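Local atomic coordinates of uncharacterized protein (Parabacteroides merdae ATCC 43184, PDB entry 4OPW), a protein that is of unknown molecular function but probably takes part in cell adhesion, as a putative adhesin with a parallel beta-helical head domain. Residues G9-K14 with E44-E49; V29-Y34 with K78-T83; D3-N8 with A71-F76; Y54-I59 with G67-K72. One frame throughout, in Å; residues are numbered along the deposited sequence.

In the fold
All four contacts gather at the N-terminal end of the beta-helical solenoid, and they grade from interior to surface. Contact 2 is the most buried: a parallel strand pair with aromatic and aliphatic side chains on one side and mostly polar and charged side chains on the other. Contact 1 is partly buried and antiparallel, and it joins contact 2 because strands 42-46 and 80-85 are neighbours, with Ile45 packing on Val81. Contacts 3 and 4 lie at the surface and share Ala71 and Lys72; Val73 and, from contact 2, Phe79 pack on Phe68. Contact 3 adds a histidine-carboxylate hydrogen bond to its four backbone bonds, whereas contact 4 joins three backbone bonds to aromatic packing.

Contact 1: G9-K14 with E44-E49; sequences GKLSTK and EITVDE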
loop_
_atom_site.group_PDB
_atom_site.type_symbol
_atom_site.label_atom_id
_atom_site.label_comp_id
_atom_site.label_asym_id
_atom_site.label_seq_id
_atom_site.Cartn_x
_atom_site.Cartn_y
_atom_site.Cartn_z
ATOM N N GLY A 9 -22.445 7.403 -18.917
ATOM C CA GLY A 9 -21.398 6.929 -19.820
ATOM C C GLY A 9 -20.544 7.983 -20.491
ATOM O O GLY A 9 -19.660 7.627 -21.270
ATOM N N LYS A 10 -20.784 9.274 -20.190
ATOM C CA LYS A 10 -20.029 10.384 -20.771
ATOM C C LYS A 10 -19.107 10.974 -19.703
ATOM O O LYS A 10 -19.544 11.738 -18.845
ATOM C CB LYS A 10 -20.952 11.458 -21.357
ATOM C CG LYS A 10 -21.876 10.905 -22.428
ATOM C CD LYS A 10 -22.825 11.940 -22.919
ATOM C CE LYS A 10 -23.686 11.415 -24.045
ATOM N NZ LYS A 10 -24.487 12.508 -24.651
ATOM N N LEU A 11 -17.834 10.584 -19.746
ATOM C CA LEU A 11 -16.855 11.060 -18.780
ATOM C C LEU A 11 -16.563 12.539 -18.959
ATOM O O LEU A 11 -16.498 13.034 -20.088
ATOM C CB LEU A 11 -15.538 10.261 -18.861
ATOM C CG LEU A 11 -15.573 8.752 -18.577
ATOM C CD1 LEU A 11 -14.178 8.153 -18.788
ATOM C CD2 LEU A 11 -16.039 8.457 -17.132
ATOM N N SER A 12 -16.397 13.248 -17.840
ATOM C CA SER A 12 -15.997 14.654 -17.828
ATOM C C SER A 12 -15.037 14.865 -16.670
ATOM O O SER A 12 -15.116 14.151 -15.660
ATOM C CB SER A 12 -17.194 15.600 -17.734
ATOM O OG SER A 12 -17.750 15.663 -16.428
ATOM N N THR A 13 -14.126 15.822 -16.833
ATOM C CA THR A 13 -13.131 16.121 -15.812
ATOM C C THR A 13 -13.373 17.519 -15.234
ATOM O O THR A 13 -13.607 18.467 -15.979
ATOM C CB THR A 13 -11.734 15.964 -16.405
ATOM O OG1 THR A 13 -11.590 14.646 -16.934
ATOM C CG2 THR A 13 -10.640 16.220 -15.398
ATOM N N LYS A 14 -13.358 17.616 -13.890
ATOM C CA LYS A 14 -13.467 18.877 -13.158
ATOM C C LYS A 14 -12.271 19.015 -12.230
ATOM O O LYS A 14 -11.921 18.067 -11.519
ATOM C CB LYS A 14 -14.774 18.975 -12.378
ATOM C CG LYS A 14 -16.015 19.093 -13.268
ATOM C CD LYS A 14 -17.277 19.246 -12.417
ATOM C CE LYS A 14 -18.550 19.185 -13.226
ATOM N NZ LYS A 14 -18.745 20.402 -14.059
ATOM N N GLU A 44 -8.426 16.821 -9.169
ATOM C CA GLU A 44 -9.015 16.646 -10.485
ATOM C C GLU A 44 -9.792 15.338 -10.476
ATOM O O GLU A 44 -9.226 14.280 -10.167
ATOM C CB GLU A 44 -7.879 16.658 -11.524
ATOM C CG GLU A 44 -8.341 16.783 -12.956
ATOM C CD GLU A 44 -7.201 17.025 -13.926
ATOM O OE1 GLU A 44 -6.233 16.232 -13.924
ATOM O OE2 GLU A 44 -7.289 17.999 -14.707
ATOM N N ILE A 45 -11.103 15.426 -10.777
ATOM C CA ILE A 45 -12.025 14.288 -10.778
ATOM C C ILE A 45 -12.531 14.017 -12.176
ATOM O O ILE A 45 -13.086 14.924 -12.812
ATOM C CB ILE A 45 -13.254 14.531 -9.818
ATOM C CG1 ILE A 45 -12.847 14.917 -8.386
ATOM C CG2 ILE A 45 -14.285 13.351 -9.837
ATOM C CD1 ILE A 45 -12.104 13.809 -7.565
ATOM N N THR A 46 -12.402 12.754 -12.621
ATOM C CA THR A 46 -12.998 12.272 -13.867
ATOM C C THR A 46 -14.036 11.214 -13.493
ATOM O O THR A 46 -13.694 10.200 -12.866
ATOM C CB THR A 46 -11.948 11.724 -14.856
ATOM O OG1 THR A 46 -10.972 12.727 -15.077
ATOM C CG2 THR A 46 -12.569 11.316 -16.199
ATOM N N VAL A 47 -15.287 11.438 -13.884
ATOM C CA VAL A 47 -16.383 10.501 -13.619
ATOM C C VAL A 47 -17.493 10.817 -14.637
ATOM O O VAL A 47 -17.419 11.854 -15.303
ATOM C CB VAL A 47 -16.843 10.597 -12.117
ATOM C CG1 VAL A 47 -17.620 11.896 -11.833
ATOM C CG2 VAL A 47 -17.645 9.365 -11.684
ATOM N N ASP A 48 -18.516 9.961 -14.768
ATOM C CA ASP A 48 -19.627 10.280 -15.681
ATOM C C ASP A 48 -20.128 11.679 -15.346
ATOM O O ASP A 48 -20.243 12.014 -14.164
ATOM C CB ASP A 48 -20.761 9.255 -15.558
ATOM C CG ASP A 48 -20.272 7.837 -15.744
ATOM O OD1 ASP A 48 -19.468 7.370 -14.902
ATOM O OD2 ASP A 48 -20.789 7.156 -16.638
ATOM N N GLU A 49 -20.348 12.513 -16.366
ATOM C CA GLU A 49 -20.708 13.919 -16.125
ATOM C C GLU A 49 -21.876 14.109 -15.132
ATOM O O GLU A 49 -21.805 15.013 -14.297
ATOM C CB GLU A 49 -21.016 14.647 -17.448
ATOM C CG GLU A 49 -22.016 13.934 -18.340
ATOM C CD GLU A 49 -22.324 14.620 -19.656
ATOM O OE1 GLU A 49 -21.455 15.348 -20.183
ATOM O OE2 GLU A 49 -23.452 14.432 -20.155
HETATM O O HOH W 1 -18.857 14.973 -20.927
#
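This is an antiparallel beta ladder at the N-terminal end of a solenoid of the pectate-lyase-like beta-helix type, where strand 11-17 runs alongside strand 42-46. Strand 42-46 in turn bonds to strand 80-85, so it lies between the other two. Ser12 and Val47 form one hydrogen-bonded pair and Lys14 and Ile45 another; the N of Ile45 reaches the O of Lys14 at 2.9 Å, almost straight at 172°. Ile45 and Val47 suit the inward face, packing on Val55, while Lys14 carries its amine away. On the other face Thr13 and Thr46 share a non-hydrogen-bonded pair. Both set OG1 beside the backbone N, so the hydroxyls meet in a hydrogen bond, Thr13 OG1 to Thr46 OG1, of 2.7 Å. Thr13 CG2 then lies against Glu44 CG at 3.4 Å. At Val47 the chain turns a corner, and Asp48 swings its carboxylate back to the loop: OD2 receives the N of Gly9 at 2.8 Å on its anti lone pair and also bonds Thr77. Glu49 gives its N to Lys10 O, and its OE2 bonds Asn8. Its OE1 receives a water at 2.7 Å, which also donates to the O of Leu11.

Contact 2: V29-Y34 with K78-T83; sequences VIDFNY and KFIVKT
The tightly packed side of this parallel strand pair faces the beta-helix interior; the other side is mostly polar, with a water at its start. Four backbone bonds link strands 31-36 and 80-85, the straightest from Val81 N to Asp31 O at 2.8 Å and 174°. Inside, Phe32 sets CG anti to its backbone N, and Val81 CG1 lies over one face of its ring, 3.6 Å from CE2. Thr83 touches the same ring with its methyl, CG2 to Phe32 CZ 3.5 Å, because CG2 takes the crowded position between N and C while OG1 turns to the carbonyl of His42. A branched, half-polar residue suits this spot. Ile30 makes a CH-pi contact, its CG1 lying over one face of the Phe79 ring, and presses CG2 against Val81 CG2. On the opposite face Asn33 ND2 touches Ile80 CG2 and Lys82 leads away. Asp31 anchors this looser side: Lys78, bent at its last torsion, brings NZ to OD2 at 2.7 Å from above the carboxylate plane, while Asn98 holds OD1. Water 2 accepts from Phe79 N at 3.0 Å and sits beside Asp31 OD2. With a lysine and an amide on its oxygens, Asp31 is probably kept ionised.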
loop_
_atom_site.group_PDB
_atom_site.type_symbol
_atom_site.label_atom_id
_atom_site.label_comp_id
_atom_site.label_asym_id
_atom_site.label_seq_id
_atom_site.Cartn_x
_atom_site.Cartn_y
_atom_site.Cartn_z
ATOM N N VAL A 29 -13.719 1.251 -6.569
ATOM C CA VAL A 29 -12.921 1.081 -7.771
ATOM C C VAL A 29 -12.572 2.468 -8.341
ATOM O O VAL A 29 -13.159 2.938 -9.321
ATOM C CB VAL A 29 -13.585 0.123 -8.782
ATOM C CG1 VAL A 29 -12.639 -0.150 -9.956
ATOM C CG2 VAL A 29 -13.974 -1.186 -8.086
ATOM N N ILE A 30 -11.588 3.111 -7.680
ATOM C CA ILE A 30 -11.130 4.458 -8.011
ATOM C C ILE A 30 -9.676 4.390 -8.402
ATOM O O ILE A 30 -8.904 3.715 -7.734
ATOM C CB ILE A 30 -11.345 5.396 -6.773
ATOM C CG1 ILE A 30 -12.859 5.563 -6.447
ATOM C CG2 ILE A 30 -10.638 6.766 -6.935
ATOM C CD1 ILE A 30 -13.128 6.047 -5.026
ATOM N N ASP A 31 -9.303 5.085 -9.485
ATOM C CA ASP A 31 -7.915 5.238 -9.893
ATOM C C ASP A 31 -7.408 6.493 -9.225
ATOM O O ASP A 31 -7.771 7.583 -9.655
ATOM C CB ASP A 31 -7.819 5.314 -11.427
ATOM C CG ASP A 31 -8.352 4.034 -12.035
ATOM O OD1 ASP A 31 -7.737 2.971 -11.797
ATOM O OD2 ASP A 31 -9.493 4.061 -12.585
ATOM N N PHE A 32 -6.637 6.360 -8.140
ATOM C CA PHE A 32 -6.178 7.514 -7.365
ATOM C C PHE A 32 -4.695 7.796 -7.641
ATOM O O PHE A 32 -3.834 6.979 -7.306
ATOM C CB PHE A 32 -6.425 7.279 -5.849
ATOM C CG PHE A 32 -6.398 8.521 -4.985
ATOM C CD1 PHE A 32 -5.221 9.241 -4.806
ATOM C CD2 PHE A 32 -7.525 8.904 -4.255
ATOM C CE1 PHE A 32 -5.194 10.389 -4.000
ATOM C CE2 PHE A 32 -7.502 10.041 -3.453
ATOM C CZ PHE A 32 -6.331 10.773 -3.318
ATOM N N ASN A 33 -4.414 8.941 -8.291
ATOM C CA ASN A 33 -3.077 9.374 -8.693
ATOM C C ASN A 33 -2.613 10.501 -7.796
ATOM O O ASN A 33 -3.252 11.557 -7.735
ATOM C CB ASN A 33 -3.095 9.796 -10.179
ATOM C CG ASN A 33 -3.443 8.614 -11.062
ATOM O OD1 ASN A 33 -2.842 7.540 -10.942
ATOM N ND2 ASN A 33 -4.500 8.717 -11.864
ATOM N N TYR A 34 -1.523 10.258 -7.076
ATOM C CA TYR A 34 -1.009 11.199 -6.099
ATOM C C TYR A 34 0.403 11.645 -6.395
ATOM O O TYR A 34 1.246 10.862 -6.833
ATOM C CB TYR A 34 -1.053 10.551 -4.672
ATOM C CG TYR A 34 -0.397 11.401 -3.607
ATOM C CD1 TYR A 34 -1.084 12.455 -3.007
ATOM C CD2 TYR A 34 0.937 11.202 -3.249
ATOM C CE1 TYR A 34 -0.450 13.310 -2.105
ATOM C CE2 TYR A 34 1.580 12.051 -2.353
ATOM C CZ TYR A 34 0.882 13.097 -1.774
ATOM O OH TYR A 34 1.547 13.912 -0.896
ATOM N N LYS A 78 -16.008 5.167 -14.956
ATOM C CA LYS A 78 -14.644 5.239 -14.437
ATOM C C LYS A 78 -14.635 6.344 -13.409
ATOM O O LYS A 78 -15.485 7.240 -13.475
ATOM C CB LYS A 78 -13.640 5.511 -15.595
ATOM C CG LYS A 78 -12.168 5.259 -15.218
ATOM C CD LYS A 78 -11.322 4.991 -16.444
ATOM C CE LYS A 78 -9.859 4.802 -16.112
ATOM N NZ LYS A 78 -9.606 3.577 -15.288
ATOM N N PHE A 79 -13.726 6.260 -12.439
ATOM C CA PHE A 79 -13.624 7.269 -11.384
ATOM C C PHE A 79 -12.125 7.504 -11.151
ATOM O O PHE A 79 -11.440 6.642 -10.590
ATOM C CB PHE A 79 -14.372 6.799 -10.125
ATOM C CG PHE A 79 -14.635 7.780 -8.998
ATOM C CD1 PHE A 79 -13.810 8.883 -8.802
ATOM C CD2 PHE A 79 -15.643 7.537 -8.071
ATOM C CE1 PHE A 79 -14.039 9.766 -7.744
ATOM C CE2 PHE A 79 -15.874 8.419 -7.014
ATOM C CZ PHE A 79 -15.070 9.526 -6.856
ATOM N N ILE A 80 -11.609 8.632 -11.676
ATOM C CA ILE A 80 -10.194 8.975 -11.563
ATOM C C ILE A 80 -10.034 10.181 -10.659
ATOM O O ILE A 80 -10.751 11.168 -10.805
ATOM C CB ILE A 80 -9.531 9.256 -12.959
ATOM C CG1 ILE A 80 -9.832 8.142 -13.998
ATOM C CG2 ILE A 80 -7.996 9.493 -12.819
ATOM C CD1 ILE A 80 -9.377 8.522 -15.460
ATOM N N VAL A 81 -9.077 10.090 -9.731
ATOM C CA VAL A 81 -8.717 11.169 -8.822
ATOM C C VAL A 81 -7.248 11.511 -9.076
ATOM O O VAL A 81 -6.401 10.611 -9.099
ATOM C CB VAL A 81 -8.977 10.800 -7.335
ATOM C CG1 VAL A 81 -8.514 11.924 -6.392
ATOM C CG2 VAL A 81 -10.451 10.487 -7.110
ATOM N N LYS A 82 -6.947 12.798 -9.315
ATOM C CA LYS A 82 -5.574 13.268 -9.446
ATOM C C LYS A 82 -5.387 14.405 -8.438
ATOM O O LYS A 82 -6.074 15.418 -8.547
ATOM C CB LYS A 82 -5.242 13.720 -10.877
ATOM C CG LYS A 82 -3.764 14.100 -11.024
ATOM C CD LYS A 82 -3.416 14.619 -12.411
ATOM C CE LYS A 82 -2.104 15.360 -12.377
ATOM N NZ LYS A 82 -1.491 15.474 -13.724
ATOM N N THR A 83 -4.491 14.240 -7.440
ATOM C CA THR A 83 -4.336 15.314 -6.445
ATOM C C THR A 83 -2.897 15.352 -5.918
ATOM O O THR A 83 -2.087 14.485 -6.243
ATOM C CB THR A 83 -5.383 15.158 -5.318
ATOM O OG1 THR A 83 -5.429 16.341 -4.525
ATOM C CG2 THR A 83 -5.159 13.917 -4.460
HETATM O O HOH W 2 -12.485 3.604 -11.942
#

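Contact 3: D3-N8 with A71-F76; sequences DHVKGN and AKVDHF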
loop_
_atom_site.group_PDB
_atom_site.type_symbol
_atom_site.label_atom_id
_atom_site.label_comp_id
_atom_site.label_asym_id
_atom_site.label_seq_id
_atom_site.Cartn_x
_atom_site.Cartn_y
_atom_site.Cartn_z
ATOM N N ASP A 3 -31.933 8.592 -3.846
ATOM C CA ASP A 3 -32.157 8.162 -5.209
ATOM C C ASP A 3 -31.077 7.172 -5.612
ATOM O O ASP A 3 -29.931 7.290 -5.169
ATOM C CB ASP A 3 -32.109 9.370 -6.168
ATOM C CG ASP A 3 -33.226 10.398 -6.049
ATOM O OD1 ASP A 3 -34.259 10.090 -5.404
ATOM O OD2 ASP A 3 -33.084 11.496 -6.636
ATOM N N HIS A 4 -31.435 6.201 -6.432
ATOM C CA HIS A 4 -30.430 5.339 -7.032
ATOM C C HIS A 4 -30.093 6.014 -8.325
ATOM O O HIS A 4 -31.011 6.399 -9.066
ATOM C CB HIS A 4 -30.960 3.921 -7.253
ATOM C CG HIS A 4 -30.940 3.079 -6.031
ATOM N ND1 HIS A 4 -29.990 2.100 -5.856
ATOM C CD2 HIS A 4 -31.793 3.066 -4.982
ATOM C CE1 HIS A 4 -30.277 1.533 -4.697
ATOM N NE2 HIS A 4 -31.362 2.082 -4.140
ATOM N N VAL A 5 -28.808 6.238 -8.581
ATOM C CA VAL A 5 -28.408 6.881 -9.834
ATOM C C VAL A 5 -27.405 5.983 -10.557
ATOM O O VAL A 5 -26.850 5.056 -9.966
ATOM C CB VAL A 5 -27.825 8.319 -9.622
ATOM C CG1 VAL A 5 -28.872 9.270 -9.043
ATOM C CG2 VAL A 5 -26.552 8.291 -8.766
ATOM N N LYS A 6 -27.126 6.299 -11.816
ATOM C CA LYS A 6 -26.094 5.582 -12.554
ATOM C C LYS A 6 -25.460 6.520 -13.552
ATOM O O LYS A 6 -26.108 7.459 -14.016
ATOM C CB LYS A 6 -26.640 4.306 -13.248
ATOM C CG LYS A 6 -27.666 4.557 -14.355
ATOM C CD LYS A 6 -28.048 3.249 -15.035
ATOM C CE LYS A 6 -29.167 3.436 -16.013
ATOM N NZ LYS A 6 -29.518 2.144 -16.688
ATOM N N GLY A 7 -24.203 6.256 -13.866
ATOM C CA GLY A 7 -23.471 7.040 -14.843
ATOM C C GLY A 7 -24.097 6.997 -16.222
ATOM O O GLY A 7 -24.575 5.942 -16.667
ATOM N N ASN A 8 -24.101 8.154 -16.917
ATOM C CA ASN A 8 -24.669 8.257 -18.267
ATOM C C ASN A 8 -23.623 7.862 -19.352
ATOM O O ASN A 8 -23.882 8.016 -20.557
ATOM C CB ASN A 8 -25.214 9.684 -18.504
ATOM C CG ASN A 8 -24.160 10.761 -18.692
ATOM O OD1 ASN A 8 -22.942 10.530 -18.592
ATOM N ND2 ASN A 8 -24.609 11.977 -18.991
ATOM N N ALA A 71 -26.550 9.954 -2.818
ATOM C CA ALA A 71 -27.284 8.964 -3.622
ATOM C C ALA A 71 -26.541 7.673 -3.615
ATOM O O ALA A 71 -25.342 7.661 -3.326
ATOM C CB ALA A 71 -27.464 9.440 -5.066
ATOM N N LYS A 72 -27.235 6.581 -3.966
ATOM C CA LYS A 72 -26.592 5.274 -4.108
ATOM C C LYS A 72 -26.189 5.170 -5.590
ATOM O O LYS A 72 -27.057 5.248 -6.452
ATOM C CB LYS A 72 -27.557 4.138 -3.682
ATOM C CG LYS A 72 -27.966 4.194 -2.208
ATOM C CD LYS A 72 -29.460 3.943 -2.037
ATOM C CE LYS A 72 -29.876 3.834 -0.588
ATOM N NZ LYS A 72 -31.344 3.637 -0.450
ATOM N N VAL A 73 -24.885 5.046 -5.882
ATOM C CA VAL A 73 -24.446 4.999 -7.280
ATOM C C VAL A 73 -24.403 3.532 -7.682
ATOM O O VAL A 73 -23.546 2.786 -7.221
ATOM C CB VAL A 73 -23.092 5.742 -7.512
ATOM C CG1 VAL A 73 -22.630 5.601 -8.963
ATOM C CG2 VAL A 73 -23.212 7.228 -7.132
ATOM N N ASP A 74 -25.344 3.119 -8.508
ATOM C CA ASP A 74 -25.447 1.724 -8.941
ATOM C C ASP A 74 -24.358 1.322 -9.924
ATOM O O ASP A 74 -24.003 0.140 -10.011
ATOM C CB ASP A 74 -26.817 1.477 -9.594
ATOM C CG ASP A 74 -28.002 1.516 -8.635
ATOM O OD1 ASP A 74 -27.789 1.329 -7.415
ATOM O OD2 ASP A 74 -29.129 1.698 -9.105
ATOM N N HIS A 75 -23.885 2.296 -10.721
ATOM C CA HIS A 75 -22.829 2.067 -11.701
ATOM C C HIS A 75 -22.188 3.373 -12.125
ATOM O O HIS A 75 -22.879 4.383 -12.317
ATOM C CB HIS A 75 -23.384 1.337 -12.955
ATOM C CG HIS A 75 -22.358 1.126 -14.039
ATOM N ND1 HIS A 75 -22.280 1.979 -15.125
ATOM C CD2 HIS A 75 -21.340 0.230 -14.107
ATOM C CE1 HIS A 75 -21.273 1.527 -15.871
ATOM N NE2 HIS A 75 -20.658 0.488 -15.288
ATOM N N PHE A 76 -20.863 3.340 -12.285
ATOM C CA PHE A 76 -20.116 4.449 -12.860
ATOM C C PHE A 76 -19.176 3.879 -13.917
ATOM O O PHE A 76 -18.781 2.706 -13.828
ATOM C CB PHE A 76 -19.376 5.292 -11.804
ATOM C CG PHE A 76 -18.368 4.535 -10.984
ATOM C CD1 PHE A 76 -17.053 4.404 -11.420
ATOM C CD2 PHE A 76 -18.735 3.924 -9.785
ATOM C CE1 PHE A 76 -16.118 3.679 -10.672
ATOM C CE2 PHE A 76 -17.801 3.205 -9.035
ATOM C CZ PHE A 76 -16.496 3.091 -9.480
HETATM O O HOH W 3 -24.365 3.331 -16.057
#
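The carbonyl O of Lys72 is gripped twice from the neighbouring strand: Val5 N bonds it at 2.9 Å, nearly along the C=O axis, and His4 CA adds a CA-H...O contact. OD1 of Asp74 accepts a nearly ideal hydrogen bond from ND1 of His4, 2.8 Å long and at 173°. The oxygen offers its syn lone pair and lies in the plane of the imidazole, while the carboxylate itself is turned 39° from the ring. His4 reaches this place with CG beside its backbone N. Over one face of the ring comes the aliphatic part of Lys72, bent at chi2 (136°), its CD 3.4 Å from NE2 of His4. The acid beside ND1 would tend to stabilise a protonated histidine, and the lysine amine, NZ 4.0 Å from NE2 of His4, would tend to oppose it.

These side chains decorate one face of a small two-stranded parallel sheet, 4-6 with 72-75, which pins the N-terminal end of the chain beside the first part of the beta-helix. Asp74 N bonds Val5 O. On the opposite face Val5 places CG2 in the crowded position between N and C, where it meets Val73 CG2 at 3.9 Å and Ala71 CB at 4.0 Å; compact aliphatic groups suit this side, which leans toward Phe68 and Tyr54. Gly7, lacking a side chain, lets its backbone come close to that of His75, its N bonding His75 O at 2.8 Å. Water 3 donates to Gly7 O and lies 2.7 Å from His75 ND1.

Contact 4: Y54-I59 with G67-K72; sequences YVNIDI and GFKGAK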
loop_
_atom_site.group_PDB
_atom_site.type_symbol
_atom_site.label_atom_id
_atom_site.label_comp_id
_atom_site.label_asym_id
_atom_site.label_seq_id
_atom_site.Cartn_x
_atom_site.Cartn_y
_atom_site.Cartn_z
ATOM N N TYR A 54 -22.506 14.011 -6.943
ATOM C CA TYR A 54 -22.442 12.988 -5.894
ATOM C C TYR A 54 -21.006 12.696 -5.467
ATOM O O TYR A 54 -20.812 11.906 -4.555
ATOM C CB TYR A 54 -23.140 11.693 -6.356
ATOM C CG TYR A 54 -24.546 11.960 -6.853
ATOM C CD1 TYR A 54 -25.561 12.327 -5.971
ATOM C CD2 TYR A 54 -24.828 11.998 -8.216
ATOM C CE1 TYR A 54 -26.838 12.668 -6.431
ATOM C CE2 TYR A 54 -26.103 12.338 -8.687
ATOM C CZ TYR A 54 -27.106 12.660 -7.788
ATOM O OH TYR A 54 -28.377 12.973 -8.222
ATOM N N VAL A 55 -20.019 13.354 -6.078
ATOM C CA VAL A 55 -18.611 13.134 -5.713
ATOM C C VAL A 55 -18.341 13.802 -4.357
ATOM O O VAL A 55 -18.569 15.005 -4.183
ATOM C CB VAL A 55 -17.629 13.588 -6.831
ATOM C CG1 VAL A 55 -16.173 13.565 -6.340
ATOM C CG2 VAL A 55 -17.785 12.697 -8.061
ATOM N N ASN A 56 -17.890 12.976 -3.387
ATOM C CA ASN A 56 -17.565 13.419 -2.033
ATOM C C ASN A 56 -16.060 13.653 -1.883
ATOM O O ASN A 56 -15.281 12.739 -2.106
ATOM C CB ASN A 56 -18.030 12.356 -1.001
ATOM C CG ASN A 56 -17.784 12.728 0.445
ATOM O OD1 ASN A 56 -17.958 13.875 0.867
ATOM N ND2 ASN A 56 -17.382 11.754 1.250
ATOM N N ILE A 57 -15.667 14.892 -1.558
ATOM C CA ILE A 57 -14.287 15.301 -1.259
ATOM C C ILE A 57 -14.396 15.927 0.108
ATOM O O ILE A 57 -15.018 16.985 0.245
ATOM C CB ILE A 57 -13.673 16.265 -2.330
ATOM C CG1 ILE A 57 -13.609 15.591 -3.716
ATOM C CG2 ILE A 57 -12.283 16.783 -1.876
ATOM C CD1 ILE A 57 -13.524 16.592 -4.879
ATOM N N ASP A 58 -13.899 15.242 1.136
ATOM C CA ASP A 58 -14.040 15.769 2.484
ATOM C C ASP A 58 -12.742 15.662 3.259
ATOM O O ASP A 58 -12.146 14.591 3.300
ATOM C CB ASP A 58 -15.150 15.008 3.224
ATOM C CG ASP A 58 -15.600 15.721 4.496
ATOM O OD1 ASP A 58 -15.897 16.932 4.427
ATOM O OD2 ASP A 58 -15.710 15.057 5.535
ATOM N N ILE A 59 -12.301 16.766 3.866
ATOM C CA ILE A 59 -11.075 16.759 4.668
ATOM C C ILE A 59 -11.454 17.062 6.131
ATOM O O ILE A 59 -12.092 18.082 6.421
ATOM C CB ILE A 59 -9.988 17.730 4.114
ATOM C CG1 ILE A 59 -9.523 17.289 2.705
ATOM C CG2 ILE A 59 -8.776 17.832 5.078
ATOM C CD1 ILE A 59 -8.655 18.308 1.957
ATOM N N GLY A 67 -15.080 9.642 -2.300
ATOM C CA GLY A 67 -16.036 8.607 -2.673
ATOM C C GLY A 67 -17.303 9.263 -3.182
ATOM O O GLY A 67 -17.238 10.339 -3.796
ATOM N N PHE A 68 -18.445 8.635 -2.921
ATOM C CA PHE A 68 -19.748 9.203 -3.288
ATOM C C PHE A 68 -20.553 9.574 -2.044
ATOM O O PHE A 68 -20.288 9.059 -0.957
ATOM C CB PHE A 68 -20.569 8.231 -4.156
ATOM C CG PHE A 68 -20.044 8.019 -5.553
ATOM C CD1 PHE A 68 -19.961 9.075 -6.453
ATOM C CD2 PHE A 68 -19.706 6.740 -6.000
ATOM C CE1 PHE A 68 -19.458 8.872 -7.753
ATOM C CE2 PHE A 68 -19.243 6.532 -7.307
ATOM C CZ PHE A 68 -19.134 7.596 -8.177
ATOM N N LYS A 69 -21.512 10.496 -2.226
ATOM C CA LYS A 69 -22.447 10.974 -1.198
ATOM C C LYS A 69 -23.747 11.419 -1.858
ATOM O O LYS A 69 -23.756 11.729 -3.053
ATOM C CB LYS A 69 -21.840 12.135 -0.376
ATOM C CG LYS A 69 -21.427 13.347 -1.230
ATOM C CD LYS A 69 -21.825 14.687 -0.635
ATOM C CE LYS A 69 -21.259 15.843 -1.433
ATOM N NZ LYS A 69 -21.820 15.922 -2.810
ATOM N N GLY A 70 -24.830 11.466 -1.086
ATOM C CA GLY A 70 -26.125 11.973 -1.557
ATOM C C GLY A 70 -27.025 11.116 -2.412
ATOM O O GLY A 70 -28.140 11.543 -2.739
ATOM N N ALA A 71 -26.550 9.954 -2.818
ATOM C CA ALA A 71 -27.284 8.964 -3.622
ATOM C C ALA A 71 -26.541 7.673 -3.615
ATOM O O ALA A 71 -25.342 7.661 -3.326
ATOM C CB ALA A 71 -27.464 9.440 -5.066
ATOM N N LYS A 72 -27.235 6.581 -3.966
ATOM C CA LYS A 72 -26.592 5.274 -4.108
ATOM C C LYS A 72 -26.189 5.170 -5.590
ATOM O O LYS A 72 -27.057 5.248 -6.452
ATOM C CB LYS A 72 -27.557 4.138 -3.682
ATOM C CG LYS A 72 -27.966 4.194 -2.208
ATOM C CD LYS A 72 -29.460 3.943 -2.037
ATOM C CE LYS A 72 -29.876 3.834 -0.588
ATOM N NZ LYS A 72 -31.344 3.637 -0.450
HETATM O O HOH W 4 -17.537 8.956 0.305
#
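Two aromatic rings and a bent lysine give shape to the open end of the beta hairpin formed by strands 55-60 and 63-66, where the start of the first meets the loop after the second on the solenoid surface. The backbone holds it with three bonds: the N of Asn56 reaches Gly67 O at 2.7 Å from above the carbonyl plane, Gly67 N returns to Asn56 O, and Lys69 N meets Tyr54 O at 2.8 Å. Gly67 stands where the chain turns a corner, and Gly70, with a positive phi, bends it again.

Tyr54 sets CG beside its backbone N, chi1 -53°, which carries the ring along the loop. Lys69 O sits at the ring edge, 3.5 Å from Tyr54 CD1, and the methyl of Ala71 lies 3.6 Å from Tyr54 CE1. Phe68 adopts a similar first torsion, and its ring turns an edge to a carbonyl, CD1 being 3.5 Å from Tyr54 O. The same ring packs on Phe79.

Lys69 takes the crowded first torsion (chi1 58°) and bends at chi2 (136°), crossing Asn56 at about a right angle with CG 3.5 Å from Asn56 CB. Its two deposited conformers are consistent with a loosely held side chain. Asn56, its CG anti to the backbone N, gives ND2 to water 4 at 3.0 Å, which donates on to Phe68 O. A polar amide suits this watered side, while Val55 turns CG2 to Ile45 and Val47. At the ring edges, aromatic C-H groups carry partial positive charge and can lend Lys69 O and Tyr54 O weak electrostatic support, while the backbone bonds do the holding.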